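Local coordinates for phosphoribosylformylglycinamidine synthase 2 (Thermus thermophilus, PDB 3VIU), which belongs to the AIR synthase related (PurM-like) family, contains two tandem copies of its N- and C-terminal domain pair, and binds adenosine-5'-diphosphate and magnesium, at residues G429-L434 with G442-V447; M176-L181 with G542-L547; I118-S123 with V154-G159. All coordinates share one frame; numbering follows the deposited sequence.

Contact 1 of 3, residues G429-L434 with G442-V447; sequences GDAAVL and GVAAKV. With MG (magnesium ion), chain D.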
loop_
_atom_site.group_PDB
_atom_site.type_symbol
_atom_site.label_atom_id
_atom_site.label_comp_id
_atom_site.label_asym_id
_atom_site.label_seq_id
_atom_site.Cartn_x
_atom_site.Cartn_y
_atom_site.Cartn_z
ATOM N N GLY A 429 17.816 -1.522 -4.317
ATOM C CA GLY A 429 17.834 -1.979 -2.938
ATOM C C GLY A 429 16.523 -2.717 -2.731
ATOM O O GLY A 429 15.641 -2.625 -3.582
ATOM N N ASP A 430 16.379 -3.447 -1.628
ATOM C CA ASP A 430 15.138 -4.190 -1.368
ATOM C C ASP A 430 13.939 -3.280 -1.094
ATOM O O ASP A 430 12.793 -3.712 -1.134
ATOM C CB ASP A 430 15.335 -5.160 -0.201
ATOM C CG ASP A 430 15.994 -6.451 -0.628
ATOM O OD1 ASP A 430 15.297 -7.309 -1.205
ATOM O OD2 ASP A 430 17.208 -6.608 -0.406
ATOM N N ALA A 431 14.206 -2.018 -0.802
ATOM C CA ALA A 431 13.131 -1.067 -0.562
ATOM C C ALA A 431 13.507 0.182 -1.330
ATOM O O ALA A 431 14.685 0.435 -1.542
ATOM C CB ALA A 431 13.005 -0.755 0.929
ATOM N N ALA A 432 12.518 0.946 -1.769
ATOM C CA ALA A 432 12.801 2.175 -2.492
ATOM C C ALA A 432 13.370 3.150 -1.472
ATOM O O ALA A 432 12.880 3.232 -0.346
ATOM C CB ALA A 432 11.531 2.729 -3.097
ATOM N N VAL A 433 14.407 3.876 -1.860
ATOM C CA VAL A 433 15.044 4.841 -0.963
ATOM C C VAL A 433 15.044 6.234 -1.577
ATOM O O VAL A 433 15.773 6.490 -2.528
ATOM C CB VAL A 433 16.511 4.441 -0.659
ATOM C CG1 VAL A 433 17.201 5.528 0.155
ATOM C CG2 VAL A 433 16.537 3.122 0.097
ATOM N N LEU A 434 14.226 7.123 -1.025
ATOM C CA LEU A 434 14.137 8.496 -1.513
ATOM C C LEU A 434 15.029 9.413 -0.677
ATOM O O LEU A 434 14.812 9.577 0.525
ATOM C CB LEU A 434 12.693 9.009 -1.444
ATOM C CG LEU A 434 11.603 8.419 -2.344
ATOM C CD1 LEU A 434 12.046 8.486 -3.793
ATOM C CD2 LEU A 434 11.298 6.991 -1.940
ATOM N N GLY A 442 17.267 9.826 4.369
ATOM C CA GLY A 442 16.753 8.975 3.319
ATOM C C GLY A 442 15.508 8.290 3.846
ATOM O O GLY A 442 15.479 7.842 4.995
ATOM N N VAL A 443 14.471 8.226 3.016
ATOM C CA VAL A 443 13.213 7.589 3.392
ATOM C C VAL A 443 13.055 6.304 2.591
ATOM O O VAL A 443 13.108 6.334 1.364
ATOM C CB VAL A 443 12.028 8.508 3.082
ATOM C CG1 VAL A 443 10.738 7.866 3.543
ATOM C CG2 VAL A 443 12.242 9.864 3.744
ATOM N N ALA A 444 12.871 5.180 3.285
ATOM C CA ALA A 444 12.709 3.890 2.627
ATOM C C ALA A 444 11.253 3.427 2.689
ATOM O O ALA A 444 10.560 3.661 3.678
ATOM C CB ALA A 444 13.616 2.855 3.271
ATOM N N ALA A 445 10.802 2.759 1.631
ATOM C CA ALA A 445 9.429 2.285 1.554
ATOM C C ALA A 445 9.280 0.991 0.766
ATOM O O ALA A 445 9.995 0.745 -0.208
ATOM C CB ALA A 445 8.551 3.363 0.929
ATOM N N LYS A 446 8.327 0.173 1.186
ATOM C CA LYS A 446 8.063 -1.081 0.514
ATOM C C LYS A 446 6.656 -1.558 0.867
ATOM O O LYS A 446 6.134 -1.243 1.934
ATOM C CB LYS A 446 9.099 -2.122 0.944
ATOM C CG LYS A 446 9.547 -3.077 -0.162
ATOM C CD LYS A 446 8.478 -4.070 -0.521
ATOM C CE LYS A 446 8.959 -5.008 -1.613
ATOM N NZ LYS A 446 9.285 -4.257 -2.851
ATOM N N VAL A 447 6.036 -2.297 -0.043
ATOM C CA VAL A 447 4.706 -2.844 0.188
ATOM C C VAL A 447 4.790 -4.331 -0.142
ATOM O O VAL A 447 5.358 -4.699 -1.167
ATOM C CB VAL A 447 3.653 -2.153 -0.708
ATOM C CG1 VAL A 447 4.097 -2.170 -2.155
ATOM C CG2 VAL A 447 2.323 -2.854 -0.573
HETATM MG MG MG D . 13.078 -8.563 -0.872
HETATM O O HOH W 1 11.561 -9.983 0.478
HETATM O O HOH W 2 14.148 -10.746 -1.612
#

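Contact 2 of 3, residues M176-L181 with G542-L547; sequences MCLGLL and GVVGVL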
loop_
_atom_site.group_PDB
_atom_site.type_symbol
_atom_site.label_atom_id
_atom_site.label_comp_id
_atom_site.label_asym_id
_atom_site.label_seq_id
_atom_site.Cartn_x
_atom_site.Cartn_y
_atom_site.Cartn_z
HETATM N N MSE A 176 -0.185 3.216 -3.098
HETATM C CA MSE A 176 0.356 3.795 -1.887
HETATM C C MSE A 176 1.070 5.086 -2.267
HETATM O O MSE A 176 1.668 5.173 -3.337
HETATM C CB MSE A 176 1.337 2.819 -1.248
HETATM C CG MSE A 176 1.951 3.296 0.047
HETATM SE SE MSE A 176 3.237 1.980 0.683
HETATM C CE MSE A 176 4.085 3.006 2.089
ATOM N N CYS A 177 0.996 6.093 -1.401
ATOM C CA CYS A 177 1.666 7.348 -1.679
ATOM C C CYS A 177 2.479 7.890 -0.500
ATOM O O CYS A 177 2.063 7.807 0.649
ATOM C CB CYS A 177 0.650 8.394 -2.136
ATOM S SG CYS A 177 1.416 9.957 -2.652
ATOM N N LEU A 178 3.652 8.437 -0.809
ATOM C CA LEU A 178 4.536 9.024 0.192
ATOM C C LEU A 178 4.662 10.524 -0.059
ATOM O O LEU A 178 4.864 10.955 -1.198
ATOM C CB LEU A 178 5.936 8.400 0.120
ATOM C CG LEU A 178 6.343 7.466 1.254
ATOM C CD1 LEU A 178 5.565 6.173 1.149
ATOM C CD2 LEU A 178 7.830 7.201 1.186
ATOM N N GLY A 179 4.543 11.316 1.003
ATOM C CA GLY A 179 4.672 12.753 0.867
ATOM C C GLY A 179 5.493 13.312 2.012
ATOM O O GLY A 179 5.438 12.785 3.129
ATOM N N LEU A 180 6.274 14.359 1.753
ATOM C CA LEU A 180 7.063 14.942 2.826
ATOM C C LEU A 180 6.640 16.365 3.108
ATOM O O LEU A 180 6.077 17.052 2.253
ATOM C CB LEU A 180 8.575 14.876 2.535
ATOM C CG LEU A 180 9.338 15.841 1.626
ATOM C CD1 LEU A 180 9.140 17.281 2.051
ATOM C CD2 LEU A 180 10.815 15.504 1.697
ATOM N N LEU A 181 6.912 16.797 4.328
ATOM C CA LEU A 181 6.566 18.135 4.756
ATOM C C LEU A 181 7.365 18.495 5.992
ATOM O O LEU A 181 8.012 17.644 6.610
ATOM C CB LEU A 181 5.076 18.211 5.088
ATOM C CG LEU A 181 4.613 17.362 6.276
ATOM C CD1 LEU A 181 3.211 17.787 6.679
ATOM C CD2 LEU A 181 4.644 15.882 5.923
ATOM N N GLY A 542 2.353 -1.601 3.718
ATOM C CA GLY A 542 3.321 -0.617 3.287
ATOM C C GLY A 542 4.053 -0.133 4.522
ATOM O O GLY A 542 3.424 0.220 5.524
ATOM N N VAL A 543 5.379 -0.133 4.460
ATOM C CA VAL A 543 6.188 0.301 5.582
ATOM C C VAL A 543 7.134 1.423 5.195
ATOM O O VAL A 543 7.771 1.382 4.144
ATOM C CB VAL A 543 7.039 -0.861 6.154
ATOM C CG1 VAL A 543 8.065 -0.313 7.153
ATOM C CG2 VAL A 543 6.139 -1.885 6.827
ATOM N N VAL A 544 7.225 2.425 6.059
ATOM C CA VAL A 544 8.113 3.544 5.823
ATOM C C VAL A 544 9.152 3.567 6.934
ATOM O O VAL A 544 8.846 3.287 8.089
ATOM C CB VAL A 544 7.352 4.898 5.815
ATOM C CG1 VAL A 544 8.345 6.053 5.776
ATOM C CG2 VAL A 544 6.435 4.973 4.605
ATOM N N GLY A 545 10.386 3.890 6.567
ATOM C CA GLY A 545 11.457 3.975 7.540
ATOM C C GLY A 545 12.435 5.052 7.112
ATOM O O GLY A 545 12.319 5.588 6.013
ATOM N N VAL A 546 13.397 5.377 7.966
ATOM C CA VAL A 546 14.376 6.391 7.618
ATOM C C VAL A 546 15.784 5.890 7.867
ATOM O O VAL A 546 15.991 4.950 8.635
ATOM C CB VAL A 546 14.159 7.683 8.422
ATOM C CG1 VAL A 546 14.268 7.392 9.912
ATOM C CG2 VAL A 546 15.170 8.732 7.995
ATOM N N LEU A 547 16.749 6.520 7.205
ATOM C CA LEU A 547 18.146 6.146 7.352
ATOM C C LEU A 547 19.028 7.288 6.864
ATOM O O LEU A 547 18.534 8.291 6.361
ATOM C CB LEU A 547 18.450 4.888 6.534
ATOM C CG LEU A 547 18.404 5.017 5.006
ATOM C CD1 LEU A 547 19.029 3.782 4.387
ATOM C CD2 LEU A 547 16.977 5.184 4.519
#

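Contact 3 of 3, residues I118-S123 with V154-G159; sequences IALLDS and VPTVGG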
loop_
_atom_site.group_PDB
_atom_site.type_symbol
_atom_site.label_atom_id
_atom_site.label_comp_id
_atom_site.label_asym_id
_atom_site.label_seq_id
_atom_site.Cartn_x
_atom_site.Cartn_y
_atom_site.Cartn_z
ATOM N N ILE A 118 6.092 12.491 -2.864
ATOM C CA ILE A 118 7.436 12.238 -3.361
ATOM C C ILE A 118 7.543 10.864 -3.978
ATOM O O ILE A 118 8.540 10.547 -4.633
ATOM C CB ILE A 118 8.519 12.357 -2.239
ATOM C CG1 ILE A 118 8.277 11.306 -1.148
ATOM C CG2 ILE A 118 8.511 13.762 -1.660
ATOM C CD1 ILE A 118 9.275 11.358 0.011
ATOM N N ALA A 119 6.522 10.040 -3.774
ATOM C CA ALA A 119 6.560 8.707 -4.341
ATOM C C ALA A 119 5.233 7.959 -4.332
ATOM O O ALA A 119 4.369 8.190 -3.480
ATOM C CB ALA A 119 7.614 7.887 -3.628
ATOM N N LEU A 120 5.095 7.060 -5.304
ATOM C CA LEU A 120 3.925 6.198 -5.451
ATOM C C LEU A 120 4.400 4.752 -5.550
ATOM O O LEU A 120 5.446 4.477 -6.131
ATOM C CB LEU A 120 3.134 6.549 -6.716
ATOM C CG LEU A 120 2.254 7.801 -6.659
ATOM C CD1 LEU A 120 1.821 8.199 -8.057
ATOM C CD2 LEU A 120 1.056 7.532 -5.767
ATOM N N LEU A 121 3.649 3.840 -4.947
ATOM C CA LEU A 121 3.962 2.418 -5.019
ATOM C C LEU A 121 2.649 1.724 -5.351
ATOM O O LEU A 121 1.610 2.051 -4.780
ATOM C CB LEU A 121 4.519 1.883 -3.691
ATOM C CG LEU A 121 5.890 2.372 -3.206
ATOM C CD1 LEU A 121 5.737 3.728 -2.522
ATOM C CD2 LEU A 121 6.487 1.359 -2.223
ATOM N N ASP A 122 2.688 0.784 -6.287
ATOM C CA ASP A 122 1.480 0.071 -6.678
ATOM C C ASP A 122 1.486 -1.383 -6.207
ATOM O O ASP A 122 2.515 -2.053 -6.233
ATOM C CB ASP A 122 1.306 0.130 -8.198
ATOM C CG ASP A 122 2.534 -0.352 -8.944
ATOM O OD1 ASP A 122 3.611 0.260 -8.772
ATOM O OD2 ASP A 122 2.430 -1.340 -9.705
ATOM N N SER A 123 0.329 -1.858 -5.765
ATOM C CA SER A 123 0.193 -3.227 -5.299
ATOM C C SER A 123 -0.871 -3.854 -6.195
ATOM O O SER A 123 -2.065 -3.552 -6.069
ATOM C CB SER A 123 -0.242 -3.233 -3.833
ATOM O OG SER A 123 0.163 -4.429 -3.189
ATOM N N VAL A 154 4.974 12.846 -10.155
ATOM C CA VAL A 154 5.294 12.005 -9.012
ATOM C C VAL A 154 5.653 10.624 -9.534
ATOM O O VAL A 154 4.843 9.966 -10.184
ATOM C CB VAL A 154 4.108 11.896 -8.042
ATOM C CG1 VAL A 154 4.474 10.994 -6.876
ATOM C CG2 VAL A 154 3.727 13.284 -7.536
ATOM N N PRO A 155 6.879 10.165 -9.260
ATOM C CA PRO A 155 7.313 8.854 -9.729
ATOM C C PRO A 155 6.734 7.699 -8.945
ATOM O O PRO A 155 6.434 7.819 -7.756
ATOM C CB PRO A 155 8.820 8.914 -9.560
ATOM C CG PRO A 155 8.946 9.673 -8.272
ATOM C CD PRO A 155 7.944 10.809 -8.464
ATOM N N THR A 156 6.571 6.582 -9.634
ATOM C CA THR A 156 6.115 5.364 -9.005
ATOM C C THR A 156 7.453 4.663 -8.818
ATOM O O THR A 156 8.064 4.210 -9.781
ATOM C CB THR A 156 5.187 4.586 -9.939
ATOM O OG1 THR A 156 3.943 5.286 -10.032
ATOM C CG2 THR A 156 4.930 3.188 -9.409
ATOM N N VAL A 157 7.920 4.612 -7.576
ATOM C CA VAL A 157 9.225 4.037 -7.259
ATOM C C VAL A 157 9.302 2.534 -7.022
ATOM O O VAL A 157 10.390 1.985 -6.823
ATOM C CB VAL A 157 9.816 4.727 -6.025
ATOM C CG1 VAL A 157 9.969 6.217 -6.294
ATOM C CG2 VAL A 157 8.918 4.478 -4.819
ATOM N N GLY A 158 8.161 1.864 -7.032
ATOM C CA GLY A 158 8.172 0.436 -6.800
ATOM C C GLY A 158 6.789 -0.066 -6.470
ATOM O O GLY A 158 5.798 0.647 -6.667
ATOM N N GLY A 159 6.714 -1.289 -5.963
ATOM C CA GLY A 159 5.426 -1.855 -5.627
ATOM C C GLY A 159 5.482 -3.362 -5.565
ATOM O O GLY A 159 6.546 -3.934 -5.350
#

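Contact 1 of 3, residues G429-L434 with G442-V447
A beta hairpin of the second PurM-like N-terminal domain is the element at work here: strand 432-436 turns back antiparallel along strand 441-448. Two hydrogen-bonded pairs, Ala432 with Ala445 and Leu434 with Val443, enclose the non-hydrogen-bonded pair of Val433 and Ala444. Toward the turn the bonds are short, Leu434 N reaching Val443 O at 2.8 Å in the plane of that carbonyl. The return bond from Val443 N is almost straight (172° at the hydrogen), although the donor stands above the plane of the Leu434 carbonyl. Farther along, Ala432 N meets Ala445 O at 3.0 Å, while Ala432 O takes the Ala445 N-H and is also approached by Ala444 CA at 3.0 Å, so that two hydrogens converge on one carbonyl.

Asp430 and Ala431, just before the strand, are held by side-chain packing, mainly of Lys446. Its CB lies 4.1 Å from Ala431 CB. The next atom, CG, settles 3.4 Å from Asp430 O. A bend at chi2 (-72°) and a second at chi4 (-61°) fold the chain back beside that carbonyl; CE comes near Asp430 O as well, and NZ ends 3.9 Å from Asp430 O, close but not hydrogen-bonded. The ammonium also stays 6.9 Å from Asp430 OD1; that separation makes no salt bridge, yet the positive charge may still favour an ionised carboxylate. Helix 458-475 backs this corner, with Val473 against Ala431 and Ala444. The same helix supplies Asn472, which joins Asp620 and two waters around the magnesium ion. Asp430 completes the site through a single carboxylate oxygen, OD1, 2.6 Å from the metal.

Contact 2 of 3, residues M176-L181 with G542-L547
The flat groups here are peptide planes and, from a neighbouring strand, the Phe82 ring, which touches Met176, Leu178 and Val544 alike. Over one face of the Gly542-Val543 peptide stands the methyl of Met176, present as selenomethionine, with CE 4.0 Å from Gly542 C. On the other side of the strand the Val543 side chain turns away, and its backbone is tied to Lys446. The Met176 chain is fully extended, with CG anti to the backbone N (chi1 -179°), and so spans the gap between two strands whose axes approach no closer than 9.2 Å. Its SE rests 3.7 Å from Gly542 CA, where a CB would collide with it. Val544 fills the next position: CG2 is met tip to tip by Leu178 CD1 at 3.8 Å, and obliquely by Met176 CE at 4.0 Å. Between side chains the contact is apolar: the two N-terminal domain sheets meet at strands nearly aligned (17°), consistent with the barrel-like pairing of N-terminal domains in PurM-like dimers, here within one chain. Strands 78-86 and 116-126 flank 176-181 in its sheet, with helix 95-112 behind Cys177; helix 458-475 covers Val543 on the far side.

Contact 3 of 3, residues I118-S123 with V154-G159
A beta-alpha-beta unit of the first N-terminal domain pairs strands 116-126 and 156-163 in parallel through helix 132-152. Leu120 bonds on both sides of Thr156, each bond noticeably bent at the hydrogen: its N reaches Pro155 O at 2.9 Å, and its O receives Val157 N at 2.9 Å, nearly along the C=O axis. The next bond, Asp122 N to a lone pair of Gly158 O at 3.1 Å, comes one residue later than in regular parallel pairing, after a backbone kink at Val157 (psi -4°). At the backbone angles of Gly158 and Gly159 a CB would press on the preceding carbonyl O, and at Gly159 also on Asp122 O. Asp122 OD1 lies 3.1 Å from Gly158 O, not hydrogen-bonded to it, and this closeness may raise the carboxylate pKa. Leu120 crosses Val154 at about a right angle, CG 3.9 Å from CG1, and its CB lies 3.6 Å from Thr156 OG1 on the same face of the sheet. Val157 CG2 lies 3.8 Å from Ala119 CB and also touches Leu121, which is on the face away from Leu120. Ile118 and Ala119 form a classic beta bulge opposite Leu178. Helix 95-112 covers Leu120, while Val157 packs on strands 422-424 and 432-436.

From the N terminus, contact 3 comes first, closing the short loop from 118-123 to 154-159 around one helix before either other contact opens. The chain then reaches 176-181, which begins contact 2 and pairs with 118-123 in the same sheet, for instance through Met176 N and Leu121 O. Contact 2 closes only at 542-547, some 360 residues on, and contact 1 nests inside that long loop as a local hairpin. Its 442-447 strand then neighbours 542-547, Ala444 N meeting Gly545 O. Contact 2 thus ties the two domain sheets together, while Val447 of contact 1, its CG1 against Gly159 CA of contact 3, adds a second bridge between them.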